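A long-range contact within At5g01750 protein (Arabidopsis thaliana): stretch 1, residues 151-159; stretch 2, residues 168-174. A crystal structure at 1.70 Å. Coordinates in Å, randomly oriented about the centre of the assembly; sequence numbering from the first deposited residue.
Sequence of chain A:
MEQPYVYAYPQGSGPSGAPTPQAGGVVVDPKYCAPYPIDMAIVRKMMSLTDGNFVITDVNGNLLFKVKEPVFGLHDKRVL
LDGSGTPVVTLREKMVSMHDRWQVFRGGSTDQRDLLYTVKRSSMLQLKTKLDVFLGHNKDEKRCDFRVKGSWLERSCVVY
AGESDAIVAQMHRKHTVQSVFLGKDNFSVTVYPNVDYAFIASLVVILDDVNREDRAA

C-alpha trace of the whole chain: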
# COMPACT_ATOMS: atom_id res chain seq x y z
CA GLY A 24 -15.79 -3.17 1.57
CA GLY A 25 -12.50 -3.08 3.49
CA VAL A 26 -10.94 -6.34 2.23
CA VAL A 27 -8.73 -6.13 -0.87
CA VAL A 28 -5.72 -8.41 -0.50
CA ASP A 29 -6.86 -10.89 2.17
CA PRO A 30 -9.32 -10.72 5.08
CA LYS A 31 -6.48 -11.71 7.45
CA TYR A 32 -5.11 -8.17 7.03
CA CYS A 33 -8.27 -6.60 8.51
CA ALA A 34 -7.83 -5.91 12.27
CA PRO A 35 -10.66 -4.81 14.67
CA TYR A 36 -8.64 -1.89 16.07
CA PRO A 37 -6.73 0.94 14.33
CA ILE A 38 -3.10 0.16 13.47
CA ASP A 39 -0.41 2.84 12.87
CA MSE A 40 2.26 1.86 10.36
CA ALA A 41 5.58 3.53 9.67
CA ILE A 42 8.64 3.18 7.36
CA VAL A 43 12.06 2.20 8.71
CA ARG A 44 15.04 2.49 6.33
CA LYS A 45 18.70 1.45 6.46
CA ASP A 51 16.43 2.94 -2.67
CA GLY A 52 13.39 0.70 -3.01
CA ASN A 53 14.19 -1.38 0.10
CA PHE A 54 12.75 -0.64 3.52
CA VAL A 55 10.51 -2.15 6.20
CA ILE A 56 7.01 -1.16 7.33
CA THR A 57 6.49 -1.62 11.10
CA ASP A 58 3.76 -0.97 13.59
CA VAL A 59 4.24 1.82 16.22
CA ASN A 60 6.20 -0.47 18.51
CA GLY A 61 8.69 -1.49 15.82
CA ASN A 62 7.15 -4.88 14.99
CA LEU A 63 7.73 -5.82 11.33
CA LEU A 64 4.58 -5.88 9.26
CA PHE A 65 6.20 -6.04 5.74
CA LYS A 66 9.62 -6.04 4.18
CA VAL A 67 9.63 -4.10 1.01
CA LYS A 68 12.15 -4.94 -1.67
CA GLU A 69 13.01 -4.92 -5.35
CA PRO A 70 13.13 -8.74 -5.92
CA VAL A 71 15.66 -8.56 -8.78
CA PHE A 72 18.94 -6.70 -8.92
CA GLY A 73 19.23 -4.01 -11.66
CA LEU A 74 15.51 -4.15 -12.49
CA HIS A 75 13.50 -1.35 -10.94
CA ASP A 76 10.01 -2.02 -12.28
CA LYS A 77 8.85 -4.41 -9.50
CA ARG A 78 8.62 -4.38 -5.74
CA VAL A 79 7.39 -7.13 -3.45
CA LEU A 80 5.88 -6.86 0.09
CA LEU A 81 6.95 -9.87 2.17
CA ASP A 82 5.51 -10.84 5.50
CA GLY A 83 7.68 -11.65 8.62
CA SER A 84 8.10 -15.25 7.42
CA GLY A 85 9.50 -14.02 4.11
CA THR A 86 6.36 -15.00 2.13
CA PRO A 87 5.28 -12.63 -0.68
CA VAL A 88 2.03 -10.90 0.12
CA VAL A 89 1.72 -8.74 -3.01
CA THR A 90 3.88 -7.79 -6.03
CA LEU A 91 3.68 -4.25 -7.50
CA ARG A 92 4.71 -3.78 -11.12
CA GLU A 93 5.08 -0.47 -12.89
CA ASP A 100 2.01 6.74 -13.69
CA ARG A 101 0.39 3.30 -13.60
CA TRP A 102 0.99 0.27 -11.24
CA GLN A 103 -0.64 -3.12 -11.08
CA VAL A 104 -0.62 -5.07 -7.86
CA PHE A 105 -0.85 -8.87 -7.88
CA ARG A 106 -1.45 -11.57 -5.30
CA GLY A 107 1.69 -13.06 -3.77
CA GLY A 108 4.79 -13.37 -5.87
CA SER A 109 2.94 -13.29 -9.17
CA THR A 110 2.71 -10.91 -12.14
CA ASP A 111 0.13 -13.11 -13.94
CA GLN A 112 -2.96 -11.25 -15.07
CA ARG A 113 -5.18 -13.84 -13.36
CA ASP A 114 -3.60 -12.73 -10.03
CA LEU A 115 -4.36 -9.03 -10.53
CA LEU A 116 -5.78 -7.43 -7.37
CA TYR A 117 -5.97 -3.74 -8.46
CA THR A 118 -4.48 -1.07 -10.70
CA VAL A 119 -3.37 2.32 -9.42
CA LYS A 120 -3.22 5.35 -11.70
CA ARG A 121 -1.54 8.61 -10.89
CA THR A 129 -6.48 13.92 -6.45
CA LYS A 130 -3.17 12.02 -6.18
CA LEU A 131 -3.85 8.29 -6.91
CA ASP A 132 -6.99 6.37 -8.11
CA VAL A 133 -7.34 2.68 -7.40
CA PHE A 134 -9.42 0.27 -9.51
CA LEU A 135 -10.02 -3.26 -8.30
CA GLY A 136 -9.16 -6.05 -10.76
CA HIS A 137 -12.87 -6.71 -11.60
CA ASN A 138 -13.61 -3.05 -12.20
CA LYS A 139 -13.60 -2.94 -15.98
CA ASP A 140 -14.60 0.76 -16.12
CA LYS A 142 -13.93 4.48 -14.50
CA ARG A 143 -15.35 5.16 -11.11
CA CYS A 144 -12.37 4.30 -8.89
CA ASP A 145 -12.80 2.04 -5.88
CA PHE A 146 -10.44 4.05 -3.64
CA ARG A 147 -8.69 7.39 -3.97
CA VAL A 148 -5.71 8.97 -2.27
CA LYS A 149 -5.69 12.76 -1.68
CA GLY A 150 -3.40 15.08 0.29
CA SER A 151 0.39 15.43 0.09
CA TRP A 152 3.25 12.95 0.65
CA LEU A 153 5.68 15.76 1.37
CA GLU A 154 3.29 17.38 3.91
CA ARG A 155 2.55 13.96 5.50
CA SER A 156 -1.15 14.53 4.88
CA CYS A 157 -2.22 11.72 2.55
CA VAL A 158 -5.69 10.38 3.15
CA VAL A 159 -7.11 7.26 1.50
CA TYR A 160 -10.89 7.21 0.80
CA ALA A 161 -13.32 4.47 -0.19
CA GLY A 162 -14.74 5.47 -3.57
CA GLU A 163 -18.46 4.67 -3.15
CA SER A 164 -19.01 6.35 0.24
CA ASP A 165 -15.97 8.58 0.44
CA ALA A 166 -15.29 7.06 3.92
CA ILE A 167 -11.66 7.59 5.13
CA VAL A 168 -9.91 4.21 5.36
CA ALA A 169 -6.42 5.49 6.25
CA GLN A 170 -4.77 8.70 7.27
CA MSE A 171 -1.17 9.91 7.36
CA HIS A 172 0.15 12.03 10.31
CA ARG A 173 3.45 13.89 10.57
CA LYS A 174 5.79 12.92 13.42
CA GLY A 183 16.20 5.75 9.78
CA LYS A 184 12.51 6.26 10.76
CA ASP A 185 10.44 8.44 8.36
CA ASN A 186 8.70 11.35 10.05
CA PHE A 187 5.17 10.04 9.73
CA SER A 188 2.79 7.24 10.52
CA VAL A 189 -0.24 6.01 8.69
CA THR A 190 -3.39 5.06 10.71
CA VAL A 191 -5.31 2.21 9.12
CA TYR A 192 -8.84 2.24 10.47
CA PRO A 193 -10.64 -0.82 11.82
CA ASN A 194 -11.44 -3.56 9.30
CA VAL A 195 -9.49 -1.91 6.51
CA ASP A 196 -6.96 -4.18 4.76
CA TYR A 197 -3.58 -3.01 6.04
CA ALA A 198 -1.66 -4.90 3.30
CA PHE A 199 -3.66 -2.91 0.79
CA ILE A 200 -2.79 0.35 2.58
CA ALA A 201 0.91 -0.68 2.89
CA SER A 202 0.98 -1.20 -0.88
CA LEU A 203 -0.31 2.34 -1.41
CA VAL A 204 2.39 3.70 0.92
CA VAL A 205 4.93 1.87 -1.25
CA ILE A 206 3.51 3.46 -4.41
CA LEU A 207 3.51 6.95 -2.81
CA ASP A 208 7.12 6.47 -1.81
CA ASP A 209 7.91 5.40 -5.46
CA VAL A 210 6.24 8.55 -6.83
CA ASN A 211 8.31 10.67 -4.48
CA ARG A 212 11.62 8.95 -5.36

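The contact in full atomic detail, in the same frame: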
# COMPACT_ATOMS: atom_id res chain seq x y z
N SER A 151 -1.00 15.30 0.58
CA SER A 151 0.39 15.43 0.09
C SER A 151 1.40 14.56 0.83
O SER A 151 1.45 14.60 2.04
CB SER A 151 0.82 16.90 0.16
OG SER A 151 2.23 17.03 0.05
N TRP A 152 2.18 13.76 0.08
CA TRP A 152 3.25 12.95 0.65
C TRP A 152 4.23 13.83 1.39
O TRP A 152 4.59 13.55 2.52
CB TRP A 152 3.98 12.14 -0.43
CG TRP A 152 5.16 11.35 0.01
CD1 TRP A 152 6.47 11.68 -0.14
CD2 TRP A 152 5.14 10.06 0.65
NE1 TRP A 152 7.27 10.68 0.39
CE2 TRP A 152 6.47 9.68 0.87
CE3 TRP A 152 4.11 9.21 1.06
CZ2 TRP A 152 6.81 8.48 1.49
CZ3 TRP A 152 4.44 8.01 1.67
CH2 TRP A 152 5.78 7.65 1.86
N LEU A 153 4.65 14.91 0.75
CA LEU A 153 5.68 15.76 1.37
C LEU A 153 5.17 16.51 2.62
O LEU A 153 5.95 16.74 3.55
CB LEU A 153 6.32 16.69 0.33
CG LEU A 153 7.19 16.02 -0.76
CD1 LEU A 153 7.55 17.00 -1.88
CD2 LEU A 153 8.41 15.35 -0.20
N GLU A 154 3.88 16.80 2.69
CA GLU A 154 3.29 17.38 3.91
C GLU A 154 2.87 16.34 4.97
O GLU A 154 2.51 16.68 6.12
CB GLU A 154 2.07 18.27 3.53
CG GLU A 154 2.54 19.60 2.92
CD GLU A 154 1.38 20.48 2.43
OE1 GLU A 154 0.40 20.69 3.20
OE2 GLU A 154 1.46 20.96 1.27
N ARG A 155 2.98 15.06 4.61
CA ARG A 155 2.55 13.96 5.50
C ARG A 155 1.05 14.02 5.77
O ARG A 155 0.60 13.69 6.89
CB ARG A 155 3.37 13.84 6.83
CG ARG A 155 4.90 13.79 6.70
CD ARG A 155 5.32 12.94 5.48
NE ARG A 155 6.76 12.61 5.48
CZ ARG A 155 7.38 11.97 4.51
NH1 ARG A 155 6.73 11.64 3.41
NH2 ARG A 155 8.67 11.66 4.65
N SER A 156 0.29 14.36 4.72
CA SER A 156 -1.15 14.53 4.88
C SER A 156 -2.03 13.65 4.01
O SER A 156 -3.26 13.90 3.92
CB SER A 156 -1.55 15.99 4.63
OG SER A 156 -1.24 16.40 3.31
N CYS A 157 -1.45 12.64 3.38
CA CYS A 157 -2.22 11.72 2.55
C CYS A 157 -3.36 11.09 3.29
O CYS A 157 -3.24 10.71 4.45
CB CYS A 157 -1.31 10.59 2.04
SG CYS A 157 0.05 11.27 0.95
N VAL A 158 -4.48 11.01 2.60
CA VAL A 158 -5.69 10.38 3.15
C VAL A 158 -6.17 9.44 2.05
O VAL A 158 -6.21 9.81 0.87
CB VAL A 158 -6.79 11.42 3.44
CG1 VAL A 158 -7.97 10.71 4.01
CG2 VAL A 158 -6.25 12.47 4.47
N VAL A 159 -6.54 8.21 2.44
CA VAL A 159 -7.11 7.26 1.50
C VAL A 159 -8.62 7.17 1.80
O VAL A 159 -9.02 6.95 2.96
CB VAL A 159 -6.51 5.83 1.70
CG1 VAL A 159 -6.95 4.90 0.59
CG2 VAL A 159 -4.95 5.88 1.69
N VAL A 168 -10.39 5.52 4.93
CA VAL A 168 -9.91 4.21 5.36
C VAL A 168 -8.49 4.24 5.96
O VAL A 168 -8.12 3.31 6.66
CB VAL A 168 -9.99 3.13 4.23
CG1 VAL A 168 -11.48 2.94 3.78
CG2 VAL A 168 -9.17 3.52 3.08
N ALA A 169 -7.75 5.30 5.66
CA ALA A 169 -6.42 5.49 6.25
C ALA A 169 -6.01 6.93 6.20
O ALA A 169 -6.40 7.67 5.29
CB ALA A 169 -5.36 4.65 5.52
N GLN A 170 -5.19 7.30 7.17
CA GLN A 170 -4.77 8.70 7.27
C GLN A 170 -3.31 8.83 7.73
O GLN A 170 -2.94 8.26 8.74
CB GLN A 170 -5.69 9.34 8.34
CG GLN A 170 -5.25 10.68 8.89
CD GLN A 170 -5.81 11.78 8.08
OE1 GLN A 170 -7.03 11.96 8.06
NE2 GLN A 170 -4.95 12.52 7.36
N MSE A 171 -2.52 9.60 6.98
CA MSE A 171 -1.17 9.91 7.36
C MSE A 171 -1.09 11.06 8.38
O MSE A 171 -1.95 11.97 8.36
CB MSE A 171 -0.40 10.29 6.07
CG MSE A 171 1.10 10.30 6.26
SE MSE A 171 1.84 10.54 4.49
CE MSE A 171 1.66 8.69 3.88
N HIS A 172 -0.11 10.97 9.29
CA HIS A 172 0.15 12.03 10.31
C HIS A 172 1.64 12.28 10.35
O HIS A 172 2.41 11.33 10.29
CB HIS A 172 -0.18 11.55 11.74
CG HIS A 172 -1.45 10.80 11.86
ND1 HIS A 172 -1.49 9.42 11.88
CD2 HIS A 172 -2.73 11.23 12.01
CE1 HIS A 172 -2.75 9.04 12.01
NE2 HIS A 172 -3.52 10.11 12.09
N ARG A 173 2.03 13.54 10.47
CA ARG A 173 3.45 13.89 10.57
C ARG A 173 3.89 13.64 11.98
O ARG A 173 3.14 13.94 12.91
CB ARG A 173 3.69 15.38 10.23
CG ARG A 173 5.18 15.70 10.22
CD ARG A 173 5.52 16.92 9.37
NE ARG A 173 5.03 18.14 9.98
CZ ARG A 173 5.72 18.90 10.84
NH1 ARG A 173 6.95 18.55 11.23
NH2 ARG A 173 5.17 20.00 11.34
N LYS A 174 5.10 13.08 12.13
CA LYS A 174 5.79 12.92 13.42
C LYS A 174 6.96 13.93 13.52
O LYS A 174 7.52 14.39 12.51
CB LYS A 174 6.34 11.49 13.60
CG LYS A 174 5.29 10.37 13.67
CD LYS A 174 4.74 10.14 15.07
CE LYS A 174 3.42 10.88 15.30
NZ LYS A 174 2.27 10.10 14.74

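The two stretches meet as a short antiparallel ladder that opens, at one end, into a pocket filled by a single long side chain. In the ladder, Val-159 N donates to Ala-169 O (2.9 Å) and Val-168 N to Val-159 O (2.8 Å), both nearly straight; Ala-169 N also reaches Val-159 O, but this bond is weak at 3.4 Å. Two residues further along each stretch, Met-171 N donates to Cys-157 O at 2.9 Å, extending the pairing beyond the strand residues of the first stretch. Between these bonds Val-158 and Gln-170 form a non-hydrogen-bonded pair, their CA atoms 4.5 Å apart, and Val-158 CA makes a CA-H...O contact with Ala-169 O at 3.5 Å.

The selenomethionine Met-171 is the principal bump, with the largest area covered by the opposing stretch. Its side chain, extended through chi1 and chi2 and turned to m at chi3, lies in a hollow lined by Trp-152, Arg-155 and Cys-157. Met-171 CE sits 3.6 Å from Trp-152 CZ3 and 4.0 Å from Cys-157 CB, while Met-171 SE lies 5.1 Å from the centroid of the Trp-152 six-membered ring, oblique to it. Although the CA-to-CB bond of Trp-152 points away, the end of the side chain nevertheless comes nearer, within reach of the Met-171 tip.

The type I turn from Trp-152 to Arg-155 places Arg-155 beside the second strand, where its CB packs 3.7 Å from Arg-173 CB. The end of the Arg-155 side chain leads away, and its NH1 bonds to Trp-152 O at 3.0 Å, bracing the turn.

The ladder's two faces pack differently. On one, Val-159 CG2 lies 4.0 Å from the small Ala-169 CB; Val-159 CG1 also meets Val-168 CG2, whose residue points sideways, at 3.6 Å. On the other, Gln-170 bends so that NE2 comes within 3.2 Å of Val-158 CG2, while donating to Met-171 O (3.2 Å).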